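Local coordinates for protein of unknown function (DUF1255) (Acidithiobacillus ferrooxidans ATCC 23270, PDB 3EO6) that probably splits nucleosides with phosphate into free base and ribose 1-phosphate, as cupin-fold pyrimidine/purine nucleoside phosphorylases do, at residues T41-G46 and Y92-M97; E53-I58 and S83-A88; Y67-A72 and A88-R93. One frame throughout, in Å; residues are numbered along the deposited sequence.

Interaction 1. Residues T41-G46 and Y92-M97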
# COMPACT_ATOMS: atom_id res chain seq x y z
N THR A 41 5.04 -1.84 -3.75
CA THR A 41 4.73 -3.10 -3.12
C THR A 41 5.07 -3.06 -1.64
O THR A 41 6.11 -2.51 -1.26
CB THR A 41 5.55 -4.22 -3.80
OG1 THR A 41 5.35 -4.13 -5.21
CG2 THR A 41 5.15 -5.57 -3.29
N LEU A 42 4.21 -3.69 -0.82
CA LEU A 42 4.46 -3.98 0.57
C LEU A 42 4.45 -5.51 0.70
O LEU A 42 3.47 -6.16 0.35
CB LEU A 42 3.38 -3.36 1.44
CG LEU A 42 3.51 -3.68 2.90
CD1 LEU A 42 4.83 -3.19 3.52
CD2 LEU A 42 2.31 -3.06 3.63
N LEU A 43 5.53 -6.06 1.22
CA LEU A 43 5.68 -7.49 1.46
C LEU A 43 5.89 -7.70 2.93
O LEU A 43 6.84 -7.18 3.51
CB LEU A 43 6.83 -8.04 0.59
CG LEU A 43 7.04 -9.54 0.60
CD1 LEU A 43 5.80 -10.27 0.07
CD2 LEU A 43 8.23 -9.88 -0.29
N HIS A 44 4.94 -8.42 3.55
CA HIS A 44 4.92 -8.63 4.97
C HIS A 44 6.02 -9.69 5.34
O HIS A 44 6.44 -10.46 4.48
CB HIS A 44 3.51 -9.16 5.28
CG HIS A 44 2.35 -8.18 5.15
ND1 HIS A 44 2.09 -7.28 4.13
CD2 HIS A 44 1.24 -8.19 5.93
CE1 HIS A 44 0.93 -6.67 4.39
NE2 HIS A 44 0.39 -7.24 5.44
N PRO A 45 6.53 -9.70 6.60
CA PRO A 45 7.56 -10.69 7.01
C PRO A 45 7.18 -12.13 6.62
O PRO A 45 6.03 -12.54 6.74
CB PRO A 45 7.66 -10.47 8.51
CG PRO A 45 7.35 -9.01 8.67
CD PRO A 45 6.20 -8.80 7.71
N GLY A 46 8.19 -12.85 6.17
CA GLY A 46 8.04 -14.22 5.67
C GLY A 46 9.14 -14.52 4.71
O GLY A 46 10.10 -13.76 4.60
N TYR A 92 13.83 -16.64 -7.41
CA TYR A 92 14.53 -15.99 -6.34
C TYR A 92 13.68 -16.02 -5.08
O TYR A 92 12.47 -16.21 -5.14
CB TYR A 92 14.94 -14.57 -6.71
CG TYR A 92 13.82 -13.59 -7.01
CD1 TYR A 92 13.27 -13.51 -8.28
CD2 TYR A 92 13.36 -12.71 -6.06
CE1 TYR A 92 12.31 -12.56 -8.58
CE2 TYR A 92 12.41 -11.75 -6.35
CZ TYR A 92 11.87 -11.66 -7.61
OH TYR A 92 10.96 -10.69 -7.92
N ARG A 93 14.32 -15.86 -3.94
CA ARG A 93 13.61 -15.71 -2.67
C ARG A 93 13.86 -14.35 -2.09
O ARG A 93 14.97 -13.81 -2.15
CB ARG A 93 14.02 -16.78 -1.69
CG ARG A 93 13.41 -18.15 -1.99
CD ARG A 93 14.12 -19.23 -1.23
NE ARG A 93 13.44 -20.51 -1.21
CZ ARG A 93 13.47 -21.38 -2.17
NH1 ARG A 93 14.18 -21.20 -3.26
NH2 ARG A 93 12.74 -22.50 -2.00
N LEU A 94 12.84 -13.81 -1.45
CA LEU A 94 12.96 -12.70 -0.53
C LEU A 94 12.55 -13.21 0.85
O LEU A 94 11.44 -13.66 1.07
CB LEU A 94 12.06 -11.51 -0.91
CG LEU A 94 12.42 -10.81 -2.21
CD1 LEU A 94 11.38 -9.75 -2.55
CD2 LEU A 94 13.80 -10.16 -2.11
N GLU A 95 13.51 -13.10 1.79
CA GLU A 95 13.22 -13.33 3.21
C GLU A 95 13.10 -11.96 3.84
O GLU A 95 14.05 -11.23 3.95
CB GLU A 95 14.27 -14.15 3.90
CG GLU A 95 14.03 -14.21 5.41
CD GLU A 95 14.89 -15.19 6.16
OE1 GLU A 95 16.05 -15.38 5.76
OE2 GLU A 95 14.40 -15.74 7.17
N VAL A 96 11.87 -11.62 4.21
CA VAL A 96 11.56 -10.33 4.74
C VAL A 96 11.61 -10.38 6.22
O VAL A 96 10.83 -11.14 6.85
CB VAL A 96 10.16 -9.86 4.27
CG1 VAL A 96 9.77 -8.54 4.89
CG2 VAL A 96 10.16 -9.73 2.75
N MSE A 97 12.64 -9.69 6.71
CA MSE A 97 12.91 -9.55 8.14
C MSE A 97 12.09 -8.44 8.76
O MSE A 97 11.61 -8.58 9.91
CB MSE A 97 14.39 -9.37 8.40
CG MSE A 97 15.26 -10.43 7.79
SE MSE A 97 14.90 -12.28 8.35
CE MSE A 97 15.50 -12.09 10.17
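G46 and V96 hold each other by two backbone hydrogen bonds, as an antiparallel hydrogen-bonded pair. The bond from V96 N to G46 O spans 2.8 Å and meets the oxygen nearly along its C=O axis, whereas the one from G46 N to V96 O is longer, 3.2 Å, and lands in the carbonyl plane on a lone pair. That V96 oxygen also takes a CA-H...O contact from P45 CA at 3.3 Å. Glycine suits this position because its phi of 154° is one that residues with a side chain rarely adopt.

The isopropyl group of V96 packs against L43. Its CG1, anti to the backbone N (chi1 176°), sits 3.5 Å from L43 O, while CG2 meets L43 CD2 at 3.6 Å. L43 crosses V96 obliquely, and the same CD2 reaches L94 CD1 at 3.9 Å, so one leucine methyl serves two apolar neighbours. P45, with its ring-restricted phi, suits the loop between strands 37-43 and 46-50. Residues 43-46 run at 79° to residues 94-97.

H44 turns away, its NE2 hydrogen-bonded to G23 O of the second subunit and its carbonyl to Y48 OH. Strand 37-43 lies between strands 25-32 and 99-105 in the six-stranded sheet; past the corner, strand 46-50 is an outermost strand of the four-stranded sheet within this chain, beside strand 92-96, whose other neighbour is strand 64-68.

Interaction 2. Residues E53-I58 and S83-A88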
# COMPACT_ATOMS: atom_id res chain seq x y z
N GLU A 53 8.86 -13.12 -15.79
CA GLU A 53 9.18 -13.33 -17.19
C GLU A 53 10.19 -12.30 -17.72
O GLU A 53 10.87 -12.60 -18.74
CB GLU A 53 7.91 -13.33 -18.05
CG GLU A 53 6.97 -14.50 -17.75
CD GLU A 53 5.74 -14.47 -18.59
OE1 GLU A 53 5.87 -14.31 -19.82
OE2 GLU A 53 4.60 -14.57 -18.01
N VAL A 54 10.29 -11.14 -17.08
CA VAL A 54 11.10 -10.02 -17.55
C VAL A 54 11.96 -9.53 -16.40
O VAL A 54 11.57 -9.60 -15.22
CB VAL A 54 10.23 -8.89 -18.10
CG1 VAL A 54 9.48 -9.37 -19.33
CG2 VAL A 54 9.27 -8.38 -16.99
N ALA A 55 13.12 -8.99 -16.72
CA ALA A 55 13.98 -8.37 -15.73
C ALA A 55 13.22 -7.19 -15.14
O ALA A 55 12.53 -6.44 -15.86
CB ALA A 55 15.25 -7.91 -16.35
N GLU A 56 13.35 -7.00 -13.84
CA GLU A 56 12.73 -5.88 -13.14
C GLU A 56 13.75 -5.23 -12.24
O GLU A 56 14.56 -5.92 -11.61
CB GLU A 56 11.52 -6.35 -12.32
CG GLU A 56 10.41 -6.85 -13.22
CD GLU A 56 9.24 -7.46 -12.49
OE1 GLU A 56 9.39 -8.09 -11.44
OE2 GLU A 56 8.13 -7.34 -13.05
N THR A 57 13.68 -3.92 -12.16
CA THR A 57 14.47 -3.18 -11.23
C THR A 57 13.72 -3.08 -9.91
O THR A 57 12.59 -2.55 -9.88
CB THR A 57 14.81 -1.80 -11.75
OG1 THR A 57 15.63 -1.97 -12.90
CG2 THR A 57 15.53 -0.94 -10.74
N ILE A 58 14.34 -3.53 -8.83
CA ILE A 58 13.81 -3.34 -7.49
C ILE A 58 14.53 -2.15 -6.88
O ILE A 58 15.74 -2.03 -6.97
CB ILE A 58 13.94 -4.59 -6.62
CG1 ILE A 58 13.17 -4.43 -5.32
CG2 ILE A 58 15.37 -5.05 -6.36
CD1 ILE A 58 12.99 -5.69 -4.50
N SER A 83 19.08 -0.57 -4.83
CA SER A 83 18.47 -0.95 -6.14
C SER A 83 19.30 -1.98 -6.91
O SER A 83 20.55 -1.87 -6.94
CB SER A 83 18.33 0.23 -7.06
OG SER A 83 17.48 1.14 -6.47
N MSE A 84 18.65 -2.93 -7.57
CA MSE A 84 19.33 -3.85 -8.45
C MSE A 84 18.36 -4.31 -9.51
O MSE A 84 17.14 -4.27 -9.34
CB MSE A 84 19.87 -5.08 -7.69
CG MSE A 84 18.83 -5.98 -7.14
SE MSE A 84 19.48 -7.52 -6.16
CE MSE A 84 20.04 -8.53 -7.66
N VAL A 85 18.89 -4.84 -10.61
CA VAL A 85 18.11 -5.60 -11.58
C VAL A 85 17.98 -7.03 -11.08
O VAL A 85 18.97 -7.70 -10.80
CB VAL A 85 18.76 -5.60 -12.96
CG1 VAL A 85 17.91 -6.46 -13.90
CG2 VAL A 85 18.86 -4.16 -13.51
N ILE A 86 16.74 -7.51 -11.01
CA ILE A 86 16.45 -8.91 -10.73
C ILE A 86 16.26 -9.59 -12.09
O ILE A 86 15.31 -9.27 -12.81
CB ILE A 86 15.19 -9.08 -9.85
CG1 ILE A 86 15.38 -8.36 -8.53
CG2 ILE A 86 14.94 -10.58 -9.68
CD1 ILE A 86 14.17 -8.42 -7.61
N PRO A 87 17.11 -10.55 -12.45
CA PRO A 87 16.94 -11.21 -13.74
C PRO A 87 15.62 -11.99 -13.87
O PRO A 87 15.10 -12.51 -12.88
CB PRO A 87 18.17 -12.16 -13.83
CG PRO A 87 19.20 -11.42 -12.94
CD PRO A 87 18.39 -10.93 -11.80
N ALA A 88 15.15 -12.05 -15.09
CA ALA A 88 14.02 -12.88 -15.43
C ALA A 88 14.35 -14.36 -15.37
O ALA A 88 15.52 -14.77 -15.47
CB ALA A 88 13.60 -12.60 -16.87
O HOH W 1 12.76 -10.32 -12.68
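S83 opens its strand at the surface, its CA and CB lying against I58 O. The same carbonyl accepts a hydrogen bond from M84 N at 3.1 Å, and I58 N returns one to M84 O at 2.9 Å. M84, a selenomethionine, holds CG in the crowded position between backbone N and carbonyl carbon (chi1 67°). There it lies side by side with I58, its CG 3.7 Å from I58 CG2, and the flexible selenoether chain bends at chi3 among Y67, Q76 and L78.

V85 points to the opposite face, paired without hydrogen bonds to T57; V85 CG2 lies 3.9 Å from T57 OG1, and CG1 rests on A55 CB. Beta-branched residues suit this outward strand face. The two strands, antiparallel at 153°, belong to the six-stranded sheet of the cupin double-stranded beta-helix, with 83-86 an outermost strand of that sheet within this chain, and the face bearing I58, M84 and I86 looks toward Y67 of the other sheet.

I86 N gives E56 O an almost straight bond, 2.8 Å and 172°, answered by E56 N on I86 O. The extended CG1-CD1 branch of I86 carries CD1 to 3.8 Å from I58 CG2. A water sits within hydrogen-bonding distance of both I86 O and V54 O, just past the last hydrogen-bonded pair. P87, lacking an N-H, follows that pair, and A88 places its small CB 3.3 Å from E53 O.

Interaction 3. Residues Y67-A72 and A88-R93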
# COMPACT_ATOMS: atom_id res chain seq x y z
N TYR A 67 17.79 -11.23 -0.30
CA TYR A 67 17.55 -11.73 -1.64
C TYR A 67 18.43 -12.92 -1.93
O TYR A 67 19.64 -12.88 -1.67
CB TYR A 67 17.87 -10.59 -2.65
CG TYR A 67 17.88 -11.02 -4.09
CD1 TYR A 67 16.72 -11.11 -4.85
CD2 TYR A 67 19.08 -11.30 -4.76
CE1 TYR A 67 16.77 -11.49 -6.17
CE2 TYR A 67 19.13 -11.69 -6.08
CZ TYR A 67 17.95 -11.78 -6.81
OH TYR A 67 17.93 -12.15 -8.13
N HIS A 68 17.85 -13.96 -2.48
CA HIS A 68 18.58 -15.16 -2.84
C HIS A 68 18.23 -15.57 -4.24
O HIS A 68 17.13 -16.06 -4.49
CB HIS A 68 18.25 -16.28 -1.84
CG HIS A 68 18.96 -17.55 -2.13
ND1 HIS A 68 18.33 -18.75 -2.20
CD2 HIS A 68 20.29 -17.78 -2.36
CE1 HIS A 68 19.25 -19.66 -2.51
NE2 HIS A 68 20.44 -19.11 -2.60
N ALA A 69 19.13 -15.37 -5.18
CA ALA A 69 18.91 -15.75 -6.58
C ALA A 69 18.85 -17.22 -6.71
O ALA A 69 19.42 -17.96 -5.90
CB ALA A 69 20.01 -15.21 -7.45
N GLU A 70 18.18 -17.73 -7.75
CA GLU A 70 18.00 -19.17 -7.91
C GLU A 70 19.37 -19.88 -7.97
O GLU A 70 20.18 -19.63 -8.84
CB GLU A 70 17.19 -19.51 -9.15
CG GLU A 70 16.81 -20.96 -9.26
CD GLU A 70 16.24 -21.30 -10.62
OE1 GLU A 70 15.18 -20.73 -10.96
OE2 GLU A 70 16.83 -22.15 -11.35
N GLY A 71 19.57 -20.80 -7.04
CA GLY A 71 20.81 -21.61 -6.95
C GLY A 71 22.01 -20.90 -6.34
O GLY A 71 23.11 -21.50 -6.29
N ALA A 72 21.91 -19.68 -5.87
CA ALA A 72 23.07 -18.94 -5.45
C ALA A 72 23.67 -19.52 -4.17
O ALA A 72 22.99 -20.14 -3.34
CB ALA A 72 22.71 -17.50 -5.26
N ALA A 88 15.15 -12.05 -15.09
CA ALA A 88 14.02 -12.88 -15.43
C ALA A 88 14.35 -14.36 -15.37
O ALA A 88 15.52 -14.77 -15.47
CB ALA A 88 13.60 -12.60 -16.87
N ASN A 89 13.32 -15.15 -15.28
CA ASN A 89 13.37 -16.54 -15.54
C ASN A 89 14.19 -17.33 -14.50
O ASN A 89 14.74 -18.38 -14.82
CB ASN A 89 13.84 -16.83 -16.95
CG ASN A 89 13.01 -16.14 -17.99
OD1 ASN A 89 11.77 -16.08 -17.90
ND2 ASN A 89 13.66 -15.62 -19.00
N GLN A 90 14.16 -16.85 -13.27
CA GLN A 90 14.84 -17.53 -12.20
C GLN A 90 14.04 -17.33 -10.90
O GLN A 90 13.49 -16.24 -10.66
CB GLN A 90 16.30 -17.06 -12.07
CG GLN A 90 16.53 -15.59 -11.91
CD GLN A 90 16.56 -15.08 -10.49
OE1 GLN A 90 16.88 -15.82 -9.52
NE2 GLN A 90 16.31 -13.80 -10.33
N SER A 91 13.92 -18.39 -10.13
CA SER A 91 13.13 -18.42 -8.92
C SER A 91 13.96 -17.92 -7.74
O SER A 91 14.72 -18.67 -7.13
CB SER A 91 12.60 -19.82 -8.68
OG SER A 91 11.64 -20.13 -9.64
N TYR A 92 13.83 -16.64 -7.41
CA TYR A 92 14.53 -15.99 -6.34
C TYR A 92 13.68 -16.02 -5.08
O TYR A 92 12.47 -16.21 -5.14
CB TYR A 92 14.94 -14.57 -6.71
CG TYR A 92 13.82 -13.59 -7.01
CD1 TYR A 92 13.27 -13.51 -8.28
CD2 TYR A 92 13.36 -12.71 -6.06
CE1 TYR A 92 12.31 -12.56 -8.58
CE2 TYR A 92 12.41 -11.75 -6.35
CZ TYR A 92 11.87 -11.66 -7.61
OH TYR A 92 10.96 -10.69 -7.92
N ARG A 93 14.32 -15.86 -3.94
CA ARG A 93 13.61 -15.71 -2.67
C ARG A 93 13.86 -14.35 -2.09
O ARG A 93 14.97 -13.81 -2.15
CB ARG A 93 14.02 -16.78 -1.69
CG ARG A 93 13.41 -18.15 -1.99
CD ARG A 93 14.12 -19.23 -1.23
NE ARG A 93 13.44 -20.51 -1.21
CZ ARG A 93 13.47 -21.38 -2.17
NH1 ARG A 93 14.18 -21.20 -3.26
NH2 ARG A 93 12.74 -22.50 -2.00
O HOH W 2 15.96 -19.00 -4.40
O HOH W 3 12.97 -22.97 -10.37
O HOH W 4 16.58 -20.36 -13.86
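Q90 sets its CG in the crowded position between backbone N and carbonyl carbon (chi1 55°) and bends again at chi2 (90°), which swings its amide back toward Y67 and E70. E70 does the reverse: with CG anti to the backbone N and the rest extended, its carboxylate reaches across to S91. E70 is thus gripped at both its N-H and its carboxylate. E70 N donates to Q90 OE1 at 2.9 Å, nearly along the C=O axis, while S91 N donates to E70 OE1 at 2.8 Å, almost straight at 177° and on the anti lone pair.

The other end of the Q90 amide meets Y67 tip to tip, NE2 giving a longer, bent bond of 3.2 Å to Y67 OH, and NE2 also binds P87 O. These partners fix the orientation of the amide, and glutamine suits the place because one group offers both an acceptor for E70 N and a donor for Y67 OH and P87 O. Y67 CE1 packs 3.6 Å from Y92 CB, the two rings lying oblique to one another.

Beyond them H68 and R93 form an antiparallel hydrogen-bonded pair, H68 N to R93 O and R93 N to H68 O each 2.9 Å. A water joins H68 O, S91 O and R93 NH1. H68 NE2 donates in its ring plane to A72 O at 2.8 Å, from above the carbonyl plane; A72 ends the type II beta turn A69-A72, in which G71 takes the positive phi that glycine readily accepts. The H68-R93 bridge joins central strands 64-68 and 92-96 of the four-stranded sheet, one wall of a cupin double-stranded beta-helix.

From the N terminus, the chain leaves strand 37-43 through T41-G46, whose partner Y92-M97 arrives only after 45 further residues, so interaction 1 closes the longest loop. Within that loop, E53-I58 is met by S83-A88, making interaction 2 fully enclosed. Interaction 3 starts between those two segments, at Y67-A72, and finishes at A88-R93, so it crosses interaction 2; it shares A88 with that contact and Y92 and R93 with interaction 1. Interaction 2 pairs strands of the six-stranded sheet, interaction 3 those of the four-stranded one, and interaction 1 spans the corner between them. Across the interior, Y92 CE1 packs 3.5 Å from I86 CG2.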